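Local coordinates for protein high choriolytic enzyme 1 (Oryzias latipes, PDB 3VTG) that breaks down the inner layer of the fish egg envelope at hatching, acting as a zinc-dependent endopeptidase of the astacin family, at residues N1-C5 with D139-L143; K68-Y72 with S85-C91. All blocks are in the same frame, centred on the assembly; numbering follows the deposited sequence.

Overall arrangement
The two contacts lie on opposite sides of the chain's centre, their own centres 26 Å apart and their nearest atoms about 13 Å apart, with the zinc site in the region between them. Contact 1 fastens the N-terminus of this astacin-type protease domain to a distant loop; the side chain of Asn-1 is about 9 Å from the zinc ion and about 7 Å from the side chains of His-103 and His-109, two of its ligands. Contact 2 pairs the outermost strand of the main sheet, 71-73, with its neighbour 81-86. There the side chain of Tyr-72 lies about 7 Å from the zinc ion, and that of Cys-71 packs against Glu-100, the predicted active-site residue.

Contact 1 of 2, residues N1-C5 with D139-L143; sequences NAMKC and DTNNL
Asn-142 OD1 is gripped by two donors. The N-terminal nitrogen, Asn-1 N, reaches Asn-142 OD1 at 3.2 Å in the carbonyl plane, on a lone pair, while the hydroxyl Thr-140 OG1 donates to the same Asn-142 OD1 over 2.6 Å from a position tilted off that plane. Thr-140 OG1 also pairs with Ser-114 N, and Asn-142 ND2 with Ser-114 OG, so both hydroxyl and amide are fixed. Water 1 links Asn-1 N with Asn-141 O. The backbones meet in a single antiparallel bridge: Asn-141 N gives a 2.8 Å bond to Ala-2 O, and Ala-2 N returns one of 3.0 Å to Asn-141 O. Because Asn-1 and Ala-2 both face Asn-141, the pairing is a classic beta bulge, lying where the buried Asn-1 of this astacin-family protease bonds to the backbone of Gln-108 and touches Glu-110. Asn-141 OD1 accepts from Leu-143 N in an Asx turn. Leu-143 CD1 touches Ala-2 CB at 4.0 Å. At the exposed end Lys-4, its CG anti to the carbonyl carbon (chi1 -81°) and its chain extended beyond, passes Asp-139 O with CG and CD and places NZ 2.9 Å from Asp-139 OD1, above the carboxylate plane, in a salt bridge.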
loop_
_atom_site.group_PDB
_atom_site.type_symbol
_atom_site.label_atom_id
_atom_site.label_comp_id
_atom_site.label_asym_id
_atom_site.label_seq_id
_atom_site.Cartn_x
_atom_site.Cartn_y
_atom_site.Cartn_z
ATOM N N ASN A 1 8.516 -1.674 -6.518
ATOM C CA ASN A 1 7.314 -0.787 -6.494
ATOM C C ASN A 1 7.443 0.388 -5.520
ATOM O O ASN A 1 6.491 1.140 -5.319
ATOM C CB ASN A 1 6.029 -1.597 -6.234
ATOM C CG ASN A 1 5.986 -2.222 -4.846
ATOM O OD1 ASN A 1 4.918 -2.326 -4.237
ATOM N ND2 ASN A 1 7.137 -2.652 -4.345
ATOM N N ALA A 2 8.622 0.548 -4.923
ATOM C CA ALA A 2 8.874 1.677 -4.031
ATOM C C ALA A 2 9.032 2.965 -4.828
ATOM O O ALA A 2 9.507 2.950 -5.965
ATOM C CB ALA A 2 10.108 1.428 -3.175
ATOM N N MET A 3 8.624 4.077 -4.229
ATOM C CA MET A 3 8.854 5.382 -4.834
ATOM C C MET A 3 10.351 5.679 -4.851
ATOM O O MET A 3 11.092 5.224 -3.973
ATOM C CB MET A 3 8.083 6.465 -4.082
ATOM C CG MET A 3 8.503 6.643 -2.632
ATOM S SD MET A 3 7.412 7.743 -1.718
ATOM C CE MET A 3 7.662 9.299 -2.568
ATOM N N LYS A 4 10.793 6.420 -5.863
ATOM C CA LYS A 4 12.188 6.819 -5.970
ATOM C C LYS A 4 12.381 8.197 -5.359
ATOM O O LYS A 4 11.883 9.195 -5.881
ATOM C CB LYS A 4 12.659 6.815 -7.429
ATOM C CG LYS A 4 13.036 5.445 -7.968
ATOM C CD LYS A 4 13.691 5.560 -9.336
ATOM C CE LYS A 4 14.050 4.193 -9.898
ATOM N NZ LYS A 4 14.774 4.301 -11.195
ATOM N N CYS A 5 13.078 8.229 -4.230
ATOM C CA CYS A 5 13.531 9.469 -3.616
ATOM C C CYS A 5 14.834 9.167 -2.903
ATOM O O CYS A 5 14.925 8.207 -2.134
ATOM C CB CYS A 5 12.498 10.036 -2.638
ATOM S SG CYS A 5 12.998 11.605 -1.885
ATOM N N ASP A 139 8.460 4.753 -12.807
ATOM C CA ASP A 139 9.871 4.426 -12.617
ATOM C C ASP A 139 10.096 4.063 -11.152
ATOM O O ASP A 139 10.525 4.888 -10.339
ATOM C CB ASP A 139 10.753 5.607 -13.038
ATOM C CG ASP A 139 12.234 5.254 -13.095
ATOM O OD1 ASP A 139 12.578 4.053 -13.109
ATOM O OD2 ASP A 139 13.062 6.191 -13.144
ATOM N N THR A 140 9.794 2.811 -10.833
ATOM C CA THR A 140 9.772 2.331 -9.459
ATOM C C THR A 140 11.144 1.838 -9.021
ATOM O O THR A 140 11.929 1.359 -9.839
ATOM C CB THR A 140 8.750 1.186 -9.305
ATOM O OG1 THR A 140 8.969 0.207 -10.332
ATOM C CG2 THR A 140 7.325 1.714 -9.426
ATOM N N ASN A 141 11.433 1.970 -7.730
ATOM C CA ASN A 141 12.584 1.305 -7.139
ATOM C C ASN A 141 12.134 -0.084 -6.713
ATOM O O ASN A 141 11.454 -0.244 -5.699
ATOM C CB ASN A 141 13.145 2.101 -5.956
ATOM C CG ASN A 141 14.287 1.385 -5.251
ATOM O OD1 ASN A 141 14.722 0.303 -5.658
ATOM N ND2 ASN A 141 14.780 1.994 -4.182
ATOM N N ASN A 142 12.520 -1.079 -7.501
ATOM C CA ASN A 142 12.040 -2.444 -7.321
ATOM C C ASN A 142 12.801 -3.244 -6.262
ATOM O O ASN A 142 12.445 -4.388 -5.968
ATOM C CB ASN A 142 12.013 -3.167 -8.671
ATOM C CG ASN A 142 11.087 -2.489 -9.665
ATOM O OD1 ASN A 142 10.033 -1.976 -9.291
ATOM N ND2 ASN A 142 11.478 -2.476 -10.932
ATOM N N LEU A 143 13.842 -2.629 -5.700
ATOM C CA LEU A 143 14.569 -3.158 -4.540
ATOM C C LEU A 143 15.131 -4.568 -4.758
ATOM O O LEU A 143 15.231 -5.360 -3.817
ATOM C CB LEU A 143 13.680 -3.096 -3.281
ATOM C CG LEU A 143 13.187 -1.711 -2.840
ATOM C CD1 LEU A 143 12.038 -1.838 -1.851
ATOM C CD2 LEU A 143 14.314 -0.885 -2.239
HETATM O O HOH W 1 9.938 -2.728 -4.254
HETATM O O HOH W 2 13.815 4.538 -3.334
#

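Contact 2 of 2, residues K68-Y72 with S85-C91; sequences KTGCY and SINRGGC
Tyr-72 and Ser-85 form an antiparallel hydrogen-bonded pair, in which Ser-85 N meets Tyr-72 O at 2.8 Å and Tyr-72 N returns a bond to Ser-85 O. The side chain of Ser-85 works in two directions. Its CB sits over the centre of the Tyr-72 ring, 3.5 Å from the centroid, in a CH-pi contact. Its OG, anti to the backbone N (chi1 -178°), turns into the 68-70 loop, donating to Gly-70 O and accepting from Lys-68 N. Gly-70 O also takes Asn-87 N, from the face of its carbonyl plane opposite Ser-85 OG. Asn-87 uses both ends of its amide: ND2 gives a 2.9 Å bond to Lys-68 O, which lies nearly in the amide plane, and OD1 accepts from Gly-89 N as an Asx turn. With an alanine in its place, Lys-68 O is likely to lose its ND2 donor and Gly-89 N its acceptor, leaving the turn less firmly held. Beyond that turn the Cys-71 to Cys-91 disulfide, with chi3 of -89°, covalently joins the edge strand to the approach of helix 94-105. These bonds and the disulfide tie together the open end of the beta hairpin of strands 71-73 and 81-86, beside helix 94-105, which carries the HExxH zinc-binding motif of this astacin-family protease.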
loop_
_atom_site.group_PDB
_atom_site.type_symbol
_atom_site.label_atom_id
_atom_site.label_comp_id
_atom_site.label_asym_id
_atom_site.label_seq_id
_atom_site.Cartn_x
_atom_site.Cartn_y
_atom_site.Cartn_z
ATOM N N LYS A 68 -12.783 9.222 5.043
ATOM C CA LYS A 68 -13.156 10.067 3.914
ATOM C C LYS A 68 -13.571 9.203 2.722
ATOM O O LYS A 68 -14.036 8.077 2.915
ATOM C CB LYS A 68 -12.043 11.074 3.597
ATOM C CG LYS A 68 -11.869 12.082 4.725
ATOM C CD LYS A 68 -10.926 13.220 4.387
ATOM C CE LYS A 68 -10.957 14.261 5.493
ATOM N NZ LYS A 68 -10.007 15.381 5.261
ATOM N N THR A 69 -13.428 9.726 1.507
ATOM C CA THR A 69 -13.890 9.027 0.309
ATOM C C THR A 69 -12.961 7.867 -0.045
ATOM O O THR A 69 -11.829 8.076 -0.492
ATOM C CB THR A 69 -14.031 9.986 -0.891
ATOM O OG1 THR A 69 -14.773 11.144 -0.492
ATOM C CG2 THR A 69 -14.749 9.298 -2.051
ATOM N N GLY A 70 -13.450 6.647 0.163
ATOM C CA GLY A 70 -12.715 5.441 -0.195
ATOM C C GLY A 70 -11.530 5.133 0.702
ATOM O O GLY A 70 -11.433 5.627 1.832
ATOM N N CYS A 71 -10.636 4.297 0.185
ATOM C CA CYS A 71 -9.443 3.868 0.905
ATOM C C CYS A 71 -8.223 4.424 0.181
ATOM O O CYS A 71 -7.982 4.087 -0.977
ATOM C CB CYS A 71 -9.362 2.334 0.962
ATOM S SG CYS A 71 -10.929 1.417 0.875
ATOM N N TYR A 72 -7.464 5.286 0.854
ATOM C CA TYR A 72 -6.281 5.898 0.244
ATOM C C TYR A 72 -5.251 6.355 1.271
ATOM O O TYR A 72 -5.537 6.468 2.463
ATOM C CB TYR A 72 -6.659 7.048 -0.709
ATOM C CG TYR A 72 -7.272 8.274 -0.064
ATOM C CD1 TYR A 72 -8.638 8.529 -0.174
ATOM C CD2 TYR A 72 -6.482 9.200 0.627
ATOM C CE1 TYR A 72 -9.205 9.656 0.399
ATOM C CE2 TYR A 72 -7.042 10.326 1.209
ATOM C CZ TYR A 72 -8.401 10.549 1.089
ATOM O OH TYR A 72 -8.955 11.670 1.660
ATOM N N SER A 85 -7.065 7.530 4.521
ATOM C CA SER A 85 -8.500 7.308 4.589
ATOM C C SER A 85 -8.861 5.834 4.647
ATOM O O SER A 85 -8.486 5.052 3.768
ATOM C CB SER A 85 -9.210 7.972 3.413
ATOM O OG SER A 85 -10.612 7.798 3.518
ATOM N N ILE A 86 -9.576 5.469 5.705
ATOM C CA ILE A 86 -10.235 4.175 5.804
ATOM C C ILE A 86 -11.729 4.479 5.924
ATOM O O ILE A 86 -12.243 4.698 7.024
ATOM C CB ILE A 86 -9.716 3.347 7.012
ATOM C CG1 ILE A 86 -8.212 3.063 6.879
ATOM C CG2 ILE A 86 -10.499 2.047 7.186
ATOM C CD1 ILE A 86 -7.813 2.250 5.657
ATOM N N ASN A 87 -12.421 4.541 4.787
ATOM C CA ASN A 87 -13.861 4.765 4.813
ATOM C C ASN A 87 -14.537 3.659 5.619
ATOM O O ASN A 87 -14.272 2.475 5.402
ATOM C CB ASN A 87 -14.450 4.836 3.406
ATOM C CG ASN A 87 -15.940 5.123 3.419
ATOM O OD1 ASN A 87 -16.756 4.201 3.430
ATOM N ND2 ASN A 87 -16.300 6.400 3.446
ATOM N N ARG A 88 -15.400 4.058 6.551
ATOM C CA ARG A 88 -16.063 3.123 7.462
ATOM C C ARG A 88 -16.923 2.083 6.747
ATOM O O ARG A 88 -17.098 0.972 7.248
ATOM C CB ARG A 88 -16.928 3.881 8.466
ATOM C CG ARG A 88 -16.162 4.824 9.376
ATOM C CD ARG A 88 -17.130 5.608 10.236
ATOM N NE ARG A 88 -17.556 4.839 11.402
ATOM C CZ ARG A 88 -18.514 5.215 12.242
ATOM N NH1 ARG A 88 -19.176 6.350 12.046
ATOM N NH2 ARG A 88 -18.811 4.453 13.283
ATOM N N GLY A 89 -17.448 2.449 5.581
ATOM C CA GLY A 89 -18.352 1.581 4.830
ATOM C C GLY A 89 -17.671 0.575 3.923
ATOM O O GLY A 89 -18.197 -0.519 3.712
ATOM N N GLY A 90 -16.509 0.928 3.383
ATOM C CA GLY A 90 -15.873 0.082 2.373
ATOM C C GLY A 90 -14.445 -0.368 2.611
ATOM O O GLY A 90 -13.898 -1.133 1.813
ATOM N N CYS A 91 -13.835 0.084 3.705
ATOM C CA CYS A 91 -12.400 -0.128 3.905
ATOM C C CYS A 91 -12.009 -0.811 5.215
ATOM O O CYS A 91 -10.824 -1.068 5.440
ATOM C CB CYS A 91 -11.646 1.200 3.800
ATOM S SG CYS A 91 -12.057 2.210 2.366
#